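Local coordinates for protein pentalenene synthase (Streptomyces chartreusis NRRL 3882, PDB 6Q4S) that probably converts farnesyl diphosphate, with magnesium, into the bicyclic sesquiterpene alcohol 7-epi-alpha-eudesmol and releases diphosphate, at residues A[151-154]-A[155-159]; A[171-174]-A[175-179]; A[217-220]-A[221-225]; A[240-243]-A[244-248]. All coordinates share one frame; numbering follows the deposited sequence.

Interaction 1 of 4, residues A[151-154]-A[155-159]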
loop_
_atom_site.group_PDB
_atom_site.type_symbol
_atom_site.label_atom_id
_atom_site.label_comp_id
_atom_site.label_asym_id
_atom_site.label_seq_id
_atom_site.Cartn_x
_atom_site.Cartn_y
_atom_site.Cartn_z
ATOM N N VAL A 151 -0.999 10.891 0.264
ATOM C CA VAL A 151 -2.293 11.242 0.808
ATOM C C VAL A 151 -2.174 12.502 1.699
ATOM O O VAL A 151 -2.943 13.460 1.552
ATOM C CB VAL A 151 -2.909 10.089 1.599
ATOM C CG1 VAL A 151 -4.174 10.584 2.362
ATOM C CG2 VAL A 151 -3.294 8.915 0.651
ATOM N N ALA A 152 -1.201 12.473 2.598
ATOM C CA ALA A 152 -0.921 13.554 3.485
ATOM C C ALA A 152 -0.551 14.806 2.691
ATOM O O ALA A 152 -0.986 15.913 3.060
ATOM C CB ALA A 152 0.158 13.172 4.431
ATOM N N HIS A 153 0.237 14.649 1.625
ATOM C CA HIS A 153 0.514 15.789 0.753
ATOM C C HIS A 153 -0.770 16.396 0.188
ATOM O O HIS A 153 -0.890 17.615 0.132
ATOM C CB HIS A 153 1.403 15.440 -0.433
ATOM C CG HIS A 153 1.693 16.611 -1.338
ATOM N ND1 HIS A 153 2.410 17.713 -0.923
ATOM C CD2 HIS A 153 1.328 16.870 -2.618
ATOM C CE1 HIS A 153 2.503 18.586 -1.903
ATOM N NE2 HIS A 153 1.897 18.084 -2.960
ATOM N N CYS A 154 -1.693 15.566 -0.299
ATOM C CA CYS A 154 -3.015 16.065 -0.760
ATOM C C CYS A 154 -3.780 16.781 0.351
ATOM O O CYS A 154 -4.434 17.798 0.077
ATOM C CB CYS A 154 -3.876 14.922 -1.341
ATOM S SG CYS A 154 -3.166 14.267 -2.857
ATOM N N GLU A 155 -3.757 16.260 1.573
ATOM C CA GLU A 155 -4.388 16.974 2.705
ATOM C C GLU A 155 -3.772 18.391 2.938
ATOM O O GLU A 155 -4.479 19.356 3.295
ATOM C CB GLU A 155 -4.351 16.186 3.999
ATOM C CG GLU A 155 -5.220 14.924 3.924
ATOM C CD GLU A 155 -5.081 14.080 5.134
ATOM O OE1 GLU A 155 -4.584 14.554 6.163
ATOM O OE2 GLU A 155 -5.523 12.920 5.079
ATOM N N GLU A 156 -2.463 18.513 2.752
ATOM C CA GLU A 156 -1.767 19.814 2.902
ATOM C C GLU A 156 -2.176 20.805 1.827
ATOM O O GLU A 156 -2.494 21.962 2.126
ATOM C CB GLU A 156 -0.256 19.570 2.837
ATOM C CG GLU A 156 0.700 20.722 3.050
ATOM C CD GLU A 156 2.148 20.178 3.130
ATOM O OE1 GLU A 156 2.662 19.557 2.142
ATOM O OE2 GLU A 156 2.699 20.230 4.217
ATOM N N VAL A 157 -2.211 20.337 0.599
ATOM C CA VAL A 157 -2.696 21.083 -0.529
ATOM C C VAL A 157 -4.149 21.581 -0.364
ATOM O O VAL A 157 -4.484 22.771 -0.786
ATOM C CB VAL A 157 -2.565 20.269 -1.820
ATOM C CG1 VAL A 157 -3.336 20.903 -2.954
ATOM C CG2 VAL A 157 -1.068 20.097 -2.241
ATOM N N ASP A 158 -5.027 20.697 0.155
ATOM C CA ASP A 158 -6.435 21.089 0.359
ATOM C C ASP A 158 -6.529 22.104 1.502
ATOM O O ASP A 158 -7.323 23.024 1.412
ATOM C CB ASP A 158 -7.376 19.890 0.637
ATOM C CG ASP A 158 -7.626 19.016 -0.590
ATOM O OD1 ASP A 158 -7.755 19.535 -1.736
ATOM O OD2 ASP A 158 -7.716 17.763 -0.400
ATOM N N LEU A 159 -5.752 21.917 2.562
ATOM C CA LEU A 159 -5.710 22.840 3.707
ATOM C C LEU A 159 -5.405 24.251 3.273
ATOM O O LEU A 159 -5.991 25.205 3.802
ATOM C CB LEU A 159 -4.688 22.487 4.761
ATOM C CG LEU A 159 -5.059 21.724 6.032
ATOM C CD1 LEU A 159 -3.817 21.581 6.900
ATOM C CD2 LEU A 159 -6.126 22.444 6.834
HETATM O O HOH W 1 3.965 17.271 1.747
#
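His153 and Val157 meet one helical turn apart. The methyl CG2 of Val157 lies over one face of the imidazole, 4.0 Å from the ring centroid and 25° off its normal, as a CH-pi contact. It sits toward the rim, and Val157 CG2 comes closest to His153 NE2, at 3.7 Å. The His153 ring reaches along the helix because CG is anti to the backbone N (chi1 180°). It lies near Asp80, a likely magnesium ligand. Glu156 approaches the ring obliquely, on the ND1 side. Its carboxylate plane stands almost square to the imidazole plane, at 89°, and Glu156 OE1 stays 3.6 Å from His153 ND1. A water in the ring plane, 3.1 Å from His153 ND1, donates to Glu156 OE1. Backbone bonds such as Val157 N to His153 O (3.1 Å) hold the turn. Glu155 crosses Val151 at a slant, with OE2 near Val151 CG1; its OE1 pairs with Arg179. Asp158 forms a salt bridge with Arg114 of the second subunit. The methyl, the water and the ring of Phe79 together limit the movement of the imidazole. The water joins it to the Glu156 carboxylate in place of a direct bond, which would probably let the two polar groups influence each other.

Interaction 2 of 4, residues A[171-174]-A[175-179]; sequences DEYA and EFRRR
Tyr173 and Arg177 both place CG anti to the backbone N (chi1 near 180°), and this sends the two side chains the same way from successive turns of helix 170-180. Arg177 then bends at chi2 (63°), which carries its CD toward the phenol end of Tyr173. The side chains lie alongside each other. Arg177 CD is 3.6 Å from Tyr173 OH, and Arg177 CB is 4.1 Å from Tyr173 CE2. The guanidinium plane is turned 51° from the ring plane. Tyr173 OH and Arg177 NE are 3.9 Å apart, and both use the same outside partner. The carboxylate of Asp224 takes the hydroxyl on OD2 and NE on OD1. The shared carboxylate holds both ends, and Thr180 takes NH1 of Arg177. On the backbone, Arg177 N bonds to Tyr173 O at 2.9 Å and makes a weak second bond to Ala174 O. Phe176 packs on Glu155 and Glu156 of helix 136-161. Arg178 leaves on another side and pairs with Asp217 of helix 206-228. Arg177 probably binds the substrate diphosphate, and Asn223, a likely magnesium ligand, is close by. The arrangement is that of an arginine set on a helix beside the metal and diphosphate site of a class I terpene synthase.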
loop_
_atom_site.group_PDB
_atom_site.type_symbol
_atom_site.label_atom_id
_atom_site.label_comp_id
_atom_site.label_asym_id
_atom_site.label_seq_id
_atom_site.Cartn_x
_atom_site.Cartn_y
_atom_site.Cartn_z
ATOM N N ASP A 171 -0.270 19.818 18.847
ATOM C CA ASP A 171 -0.286 18.323 18.810
ATOM C C ASP A 171 -0.719 17.764 17.440
ATOM O O ASP A 171 -0.087 16.780 16.938
ATOM C CB ASP A 171 -1.175 17.728 19.907
ATOM C CG ASP A 171 -0.564 17.854 21.307
ATOM O OD1 ASP A 171 0.343 18.677 21.524
ATOM O OD2 ASP A 171 -0.980 17.087 22.181
ATOM N N GLU A 172 -1.732 18.377 16.849
ATOM C CA GLU A 172 -2.201 18.015 15.514
ATOM C C GLU A 172 -1.135 18.326 14.457
ATOM O O GLU A 172 -1.142 17.700 13.394
ATOM C CB GLU A 172 -3.453 18.791 15.043
ATOM C CG GLU A 172 -4.785 18.572 15.802
ATOM C CD GLU A 172 -5.661 19.862 15.823
ATOM O OE1 GLU A 172 -5.211 20.988 16.338
ATOM O OE2 GLU A 172 -6.798 19.762 15.288
ATOM N N TYR A 173 -0.408 19.430 14.646
ATOM C CA TYR A 173 0.573 19.859 13.672
ATOM C C TYR A 173 1.704 18.841 13.702
ATOM O O TYR A 173 2.104 18.408 12.626
ATOM C CB TYR A 173 1.112 21.297 13.889
ATOM C CG TYR A 173 2.164 21.610 12.866
ATOM C CD1 TYR A 173 1.807 21.979 11.571
ATOM C CD2 TYR A 173 3.485 21.443 13.164
ATOM C CE1 TYR A 173 2.746 22.201 10.591
ATOM C CE2 TYR A 173 4.463 21.643 12.185
ATOM C CZ TYR A 173 4.105 22.013 10.908
ATOM O OH TYR A 173 5.089 22.210 9.978
ATOM N N ALA A 174 2.154 18.438 14.893
ATOM C CA ALA A 174 3.242 17.501 15.053
ATOM C C ALA A 174 2.870 16.164 14.425
ATOM O O ALA A 174 3.658 15.584 13.675
ATOM C CB ALA A 174 3.558 17.282 16.505
ATOM N N GLU A 175 1.651 15.687 14.710
ATOM C CA GLU A 175 1.141 14.434 14.087
ATOM C C GLU A 175 1.115 14.525 12.582
ATOM O O GLU A 175 1.573 13.616 11.914
ATOM C CB GLU A 175 -0.284 14.092 14.546
ATOM C CG GLU A 175 -0.748 12.692 14.145
ATOM C CD GLU A 175 -2.088 12.279 14.779
ATOM O OE1 GLU A 175 -2.998 11.907 13.989
ATOM O OE2 GLU A 175 -2.222 12.332 16.040
ATOM N N PHE A 176 0.544 15.605 12.066
ATOM C CA PHE A 176 0.463 15.829 10.626
ATOM C C PHE A 176 1.867 15.925 9.896
ATOM O O PHE A 176 2.050 15.416 8.742
ATOM C CB PHE A 176 -0.293 17.095 10.358
ATOM C CG PHE A 176 -0.659 17.320 8.932
ATOM C CD1 PHE A 176 -1.432 16.425 8.241
ATOM C CD2 PHE A 176 -0.269 18.471 8.268
ATOM C CE1 PHE A 176 -1.790 16.660 6.905
ATOM C CE2 PHE A 176 -0.646 18.725 6.954
ATOM C CZ PHE A 176 -1.392 17.808 6.256
ATOM N N ARG A 177 2.813 16.533 10.577
ATOM C CA ARG A 177 4.110 16.859 9.962
ATOM C C ARG A 177 4.898 15.553 9.838
ATOM O O ARG A 177 5.675 15.421 8.895
ATOM C CB ARG A 177 4.914 17.835 10.775
ATOM C CG ARG A 177 6.274 18.224 10.189
ATOM C CD ARG A 177 6.031 18.928 8.895
ATOM N NE ARG A 177 7.253 19.445 8.377
ATOM C CZ ARG A 177 7.727 19.190 7.170
ATOM N NH1 ARG A 177 7.085 18.362 6.309
ATOM N NH2 ARG A 177 8.897 19.726 6.857
ATOM N N ARG A 178 4.700 14.651 10.790
ATOM C CA ARG A 178 5.237 13.286 10.680
ATOM C C ARG A 178 4.800 12.592 9.394
ATOM O O ARG A 178 5.574 11.838 8.776
ATOM C CB ARG A 178 4.863 12.452 11.877
ATOM C CG ARG A 178 5.502 11.052 11.870
ATOM C CD ARG A 178 5.009 10.201 13.014
ATOM N NE ARG A 178 5.520 10.705 14.317
ATOM C CZ ARG A 178 5.142 10.239 15.512
ATOM N NH1 ARG A 178 4.247 9.276 15.607
ATOM N NH2 ARG A 178 5.678 10.716 16.627
ATOM N N ARG A 179 3.579 12.867 8.986
ATOM C CA ARG A 179 3.047 12.280 7.767
ATOM C C ARG A 179 3.566 12.976 6.498
ATOM O O ARG A 179 3.908 12.317 5.548
ATOM C CB ARG A 179 1.532 12.264 7.778
ATOM C CG ARG A 179 0.892 11.578 9.025
ATOM C CD ARG A 179 -0.611 11.848 9.103
ATOM N NE ARG A 179 -1.332 11.485 7.882
ATOM C CZ ARG A 179 -2.402 12.103 7.414
ATOM N NH1 ARG A 179 -2.905 13.176 8.035
ATOM N NH2 ARG A 179 -2.932 11.742 6.254
#

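Interaction 3 of 4, residues A[217-220]-A[221-225]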
loop_
_atom_site.group_PDB
_atom_site.type_symbol
_atom_site.label_atom_id
_atom_site.label_comp_id
_atom_site.label_asym_id
_atom_site.label_seq_id
_atom_site.Cartn_x
_atom_site.Cartn_y
_atom_site.Cartn_z
ATOM N N ASP A 217 10.029 12.825 12.707
ATOM C CA ASP A 217 9.804 14.075 13.537
ATOM C C ASP A 217 11.002 15.001 13.449
ATOM O O ASP A 217 10.866 16.181 13.127
ATOM C CB ASP A 217 9.560 13.748 15.002
ATOM C CG ASP A 217 8.262 12.996 15.222
ATOM O OD1 ASP A 217 7.356 13.021 14.330
ATOM O OD2 ASP A 217 8.165 12.345 16.276
ATOM N N THR A 218 12.174 14.432 13.707
ATOM C CA THR A 218 13.397 15.167 13.788
ATOM C C THR A 218 13.605 15.867 12.534
ATOM O O THR A 218 13.847 17.050 12.518
ATOM C CB THR A 218 14.565 14.221 14.056
ATOM O OG1 THR A 218 14.356 13.554 15.289
ATOM C CG2 THR A 218 15.898 14.949 14.102
ATOM N N ILE A 219 13.499 15.163 11.421
ATOM C CA ILE A 219 13.762 15.797 10.129
ATOM C C ILE A 219 12.715 16.823 9.774
ATOM O O ILE A 219 13.059 17.870 9.264
ATOM C CB ILE A 219 13.915 14.753 8.989
ATOM C CG1 ILE A 219 15.163 13.951 9.231
ATOM C CG2 ILE A 219 13.960 15.450 7.613
ATOM C CD1 ILE A 219 15.122 12.583 8.564
ATOM N N GLY A 220 11.438 16.551 10.062
ATOM C CA GLY A 220 10.380 17.550 9.700
ATOM C C GLY A 220 10.554 18.839 10.509
ATOM O O GLY A 220 10.391 19.948 9.985
ATOM N N PHE A 221 10.909 18.675 11.774
ATOM C CA PHE A 221 11.103 19.855 12.671
ATOM C C PHE A 221 12.374 20.652 12.286
ATOM O O PHE A 221 12.351 21.881 12.273
ATOM C CB PHE A 221 11.199 19.415 14.106
ATOM C CG PHE A 221 9.906 18.844 14.695
ATOM C CD1 PHE A 221 8.657 18.969 14.092
ATOM C CD2 PHE A 221 9.984 18.153 15.881
ATOM C CE1 PHE A 221 7.505 18.380 14.666
ATOM C CE2 PHE A 221 8.850 17.570 16.457
ATOM C CZ PHE A 221 7.630 17.693 15.871
ATOM N N MET A 222 13.476 19.962 11.912
ATOM C CA MET A 222 14.672 20.679 11.399
ATOM C C MET A 222 14.373 21.414 10.134
ATOM O O MET A 222 14.765 22.577 9.948
ATOM C CB MET A 222 15.856 19.699 11.161
ATOM C CG MET A 222 16.380 19.087 12.452
ATOM S SD MET A 222 17.920 18.068 12.455
ATOM C CE MET A 222 18.758 19.091 11.337
ATOM N N ASN A 223 13.656 20.763 9.230
ATOM C CA ASN A 223 13.259 21.441 8.061
ATOM C C ASN A 223 12.339 22.640 8.311
ATOM O O ASN A 223 12.494 23.631 7.607
ATOM C CB ASN A 223 12.612 20.525 7.035
ATOM C CG ASN A 223 13.596 19.498 6.435
ATOM O OD1 ASN A 223 14.782 19.502 6.732
ATOM N ND2 ASN A 223 13.075 18.609 5.624
ATOM N N ASP A 224 11.405 22.580 9.275
ATOM C CA ASP A 224 10.623 23.788 9.602
ATOM C C ASP A 224 11.513 24.931 10.174
ATOM O O ASP A 224 11.343 26.038 9.797
ATOM C CB ASP A 224 9.557 23.469 10.627
ATOM C CG ASP A 224 8.397 22.606 10.059
ATOM O OD1 ASP A 224 8.430 22.161 8.858
ATOM O OD2 ASP A 224 7.409 22.449 10.830
ATOM N N ILE A 225 12.425 24.600 11.073
ATOM C CA ILE A 225 13.360 25.586 11.638
ATOM C C ILE A 225 14.152 26.245 10.523
ATOM O O ILE A 225 14.324 27.456 10.525
ATOM C CB ILE A 225 14.278 24.979 12.680
ATOM C CG1 ILE A 225 13.439 24.532 13.884
ATOM C CG2 ILE A 225 15.365 25.977 13.107
ATOM C CD1 ILE A 225 14.166 23.585 14.787
#
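Helix 206-228 carries Asn223 and Ser227, which with Glu231 just after it probably bind a magnesium ion, as in the second metal-binding motif of terpene synthases. In the turn that holds Asn223, Phe221 meets Asp217 and Asn223 meets Ile219. The carbonyl oxygen of Asp217 lies over one face of the Phe221 ring, 3.2 Å from CG and offset toward the rim. The same oxygen accepts the backbone N of Phe221 at 2.8 Å. Phe221 CG is anti to its own carbonyl carbon (chi1 -68°), which brings the ring back along the preceding turn. Asn223 lies side by side with Ile219, its ND2 3.8 Å from CG2. Its other amide atom, OD1, accepts from Asn308 ND2 of helix 288-313. Thr218 and Met222 also run the same way, with CG2 and SD 4.1 Å apart. Gly220 O receives the N of Asp224 at 2.9 Å. The buried Asp224 carboxylate is held by several partners: Leu240 N donates to OD2, besides Tyr173 and Arg177. These partners would favour a charged carboxylate. Arg177 and Asn223, one likely to bind substrate and the other metal, are thus held close to each other, Asn223 by Asn308 and Arg177 by Asp224.

Interaction 4 of 4, residues A[240-243]-A[244-248]; sequences LIAV and LRRER
Arg246 folds back over the turn that precedes it, onto Ala242 and Val243. Its CB lies 3.7 Å from both Ala242 O and Val243 O. CG stays near Ala242 O at 3.8 Å. The chain then bends at chi3 (-37°), and this turns the guanidinium back along the helix. CZ comes to 4.1 Å from Val243 CA, which lies over one face of the guanidinium, toward its rim. NH1 passes near Ala242 O at 3.9 Å, but its hydrogen bond goes to Gly237 O. Arg246 NH2 lies 3.5 Å from Val243 CG2. It also makes a weak bond to Leu168 O. The arginine thus joins the helix to the loop at Gly237, and weakly to the one at Leu168. Ala242 O has two donors of its own. It accepts the backbone N of Arg246 in a nearly straight bond (176°), and a water donates to it. That water also accepts from Arg245 NH1 and lies in the plane of the Arg245 guanidinium, which makes a cation-pi contact with Trp252. Elsewhere, Leu240 and Leu244 pack at an angle, with Leu240 CG 4.0 Å from Leu244 CD1. Ala259 of helix 252-284 and Leu170 of helix 170-180 touch both leucines. This is the pattern of a short amphipathic helix in an all-helical terpene synthase fold: leucines face neighbouring helices, and Arg246 and Arg248 lie on the exposed side.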
loop_
_atom_site.group_PDB
_atom_site.type_symbol
_atom_site.label_atom_id
_atom_site.label_comp_id
_atom_site.label_asym_id
_atom_site.label_seq_id
_atom_site.Cartn_x
_atom_site.Cartn_y
_atom_site.Cartn_z
ATOM N N LEU A 240 6.326 24.698 12.287
ATOM C CA LEU A 240 6.444 24.451 13.714
ATOM C C LEU A 240 6.617 25.735 14.637
ATOM O O LEU A 240 6.012 25.824 15.749
ATOM C CB LEU A 240 7.589 23.528 13.987
ATOM C CG LEU A 240 7.919 23.221 15.453
ATOM C CD1 LEU A 240 6.742 22.549 16.134
ATOM C CD2 LEU A 240 9.150 22.350 15.602
ATOM N N ILE A 241 7.482 26.630 14.185
ATOM C CA ILE A 241 7.822 27.885 14.887
ATOM C C ILE A 241 6.562 28.728 15.084
ATOM O O ILE A 241 6.194 29.043 16.216
ATOM C CB ILE A 241 8.853 28.715 14.095
ATOM C CG1 ILE A 241 10.111 27.873 13.860
ATOM C CG2 ILE A 241 9.197 30.024 14.823
ATOM C CD1 ILE A 241 10.891 27.610 15.126
ATOM N N ALA A 242 5.902 29.021 13.974
ATOM C CA ALA A 242 4.612 29.762 13.956
ATOM C C ALA A 242 3.543 29.102 14.837
ATOM O O ALA A 242 2.805 29.757 15.586
ATOM C CB ALA A 242 4.119 29.870 12.548
ATOM N N VAL A 243 3.509 27.790 14.815
ATOM C CA VAL A 243 2.502 27.070 15.546
ATOM C C VAL A 243 2.745 27.205 17.020
ATOM O O VAL A 243 1.776 27.333 17.844
ATOM C CB VAL A 243 2.513 25.581 15.098
ATOM C CG1 VAL A 243 1.711 24.690 16.029
ATOM C CG2 VAL A 243 1.969 25.498 13.670
ATOM N N LEU A 244 4.022 27.091 17.400
ATOM C CA LEU A 244 4.382 27.192 18.814
ATOM C C LEU A 244 4.051 28.599 19.380
ATOM O O LEU A 244 3.681 28.719 20.568
ATOM C CB LEU A 244 5.838 26.881 19.073
ATOM C CG LEU A 244 6.251 25.425 19.092
ATOM C CD1 LEU A 244 7.754 25.278 18.872
ATOM C CD2 LEU A 244 5.894 24.769 20.391
ATOM N N ARG A 245 4.265 29.604 18.549
ATOM C CA ARG A 245 4.069 30.957 18.943
ATOM C C ARG A 245 2.567 31.204 19.150
ATOM O O ARG A 245 2.204 31.814 20.129
ATOM C CB ARG A 245 4.604 31.928 17.895
ATOM C CG ARG A 245 4.195 33.379 18.181
ATOM C CD ARG A 245 5.108 34.303 17.445
ATOM N NE ARG A 245 4.706 35.710 17.479
ATOM C CZ ARG A 245 3.727 36.248 16.746
ATOM N NH1 ARG A 245 2.955 35.508 15.932
ATOM N NH2 ARG A 245 3.500 37.546 16.845
ATOM N N ARG A 246 1.728 30.767 18.204
ATOM C CA ARG A 246 0.248 30.811 18.354
ATOM C C ARG A 246 -0.162 30.098 19.590
ATOM O O ARG A 246 -0.778 30.684 20.429
ATOM C CB ARG A 246 -0.482 30.194 17.177
ATOM C CG ARG A 246 -0.690 31.163 16.021
ATOM C CD ARG A 246 -1.728 30.660 15.022
ATOM N NE ARG A 246 -1.685 29.198 14.811
ATOM C CZ ARG A 246 -0.946 28.535 13.900
ATOM N NH1 ARG A 246 -0.113 29.162 13.030
ATOM N NH2 ARG A 246 -1.052 27.201 13.847
ATOM N N GLU A 247 0.277 28.861 19.739
ATOM C CA GLU A 247 -0.023 28.067 20.918
ATOM C C GLU A 247 0.420 28.702 22.253
ATOM O O GLU A 247 -0.346 28.692 23.229
ATOM C CB GLU A 247 0.631 26.692 20.803
ATOM C CG GLU A 247 0.215 25.668 21.849
ATOM C CD GLU A 247 -0.766 24.613 21.341
ATOM O OE1 GLU A 247 -1.395 24.806 20.259
ATOM O OE2 GLU A 247 -0.854 23.572 22.036
ATOM N N ARG A 248 1.655 29.180 22.354
ATOM C CA ARG A 248 2.170 29.634 23.680
ATOM C C ARG A 248 2.026 31.180 23.905
ATOM O O ARG A 248 2.168 31.629 25.043
ATOM C CB ARG A 248 3.640 29.213 23.882
ATOM C CG ARG A 248 3.927 27.710 23.878
ATOM C CD ARG A 248 5.349 27.416 23.435
ATOM N NE ARG A 248 6.336 27.654 24.493
ATOM C CZ ARG A 248 6.610 26.817 25.495
ATOM N NH1 ARG A 248 5.982 25.648 25.611
ATOM N NH2 ARG A 248 7.528 27.146 26.399
HETATM O O HOH W 2 2.561 32.443 14.971
#

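How the interactions relate
The four contacts follow one another along the chain, each within a single helix: 136-161, 170-180, 206-228 and 240-248. All belong to the metal-binding region of the terpene synthase. Interaction 2 touches the other three. Its centre is about 12 Å from that of interaction 1, 11 Å from interaction 3 and 13 Å from interaction 4. Interactions 1 and 4 are farthest apart, with centres about 21 Å apart and no touch. Salt bridges join 1 to 2 and 2 to 3, while Asp224 OD2 meets the Leu240 N that starts the helix of interaction 4. Helix 170-180 thus links helices around the probable substrate and magnesium site.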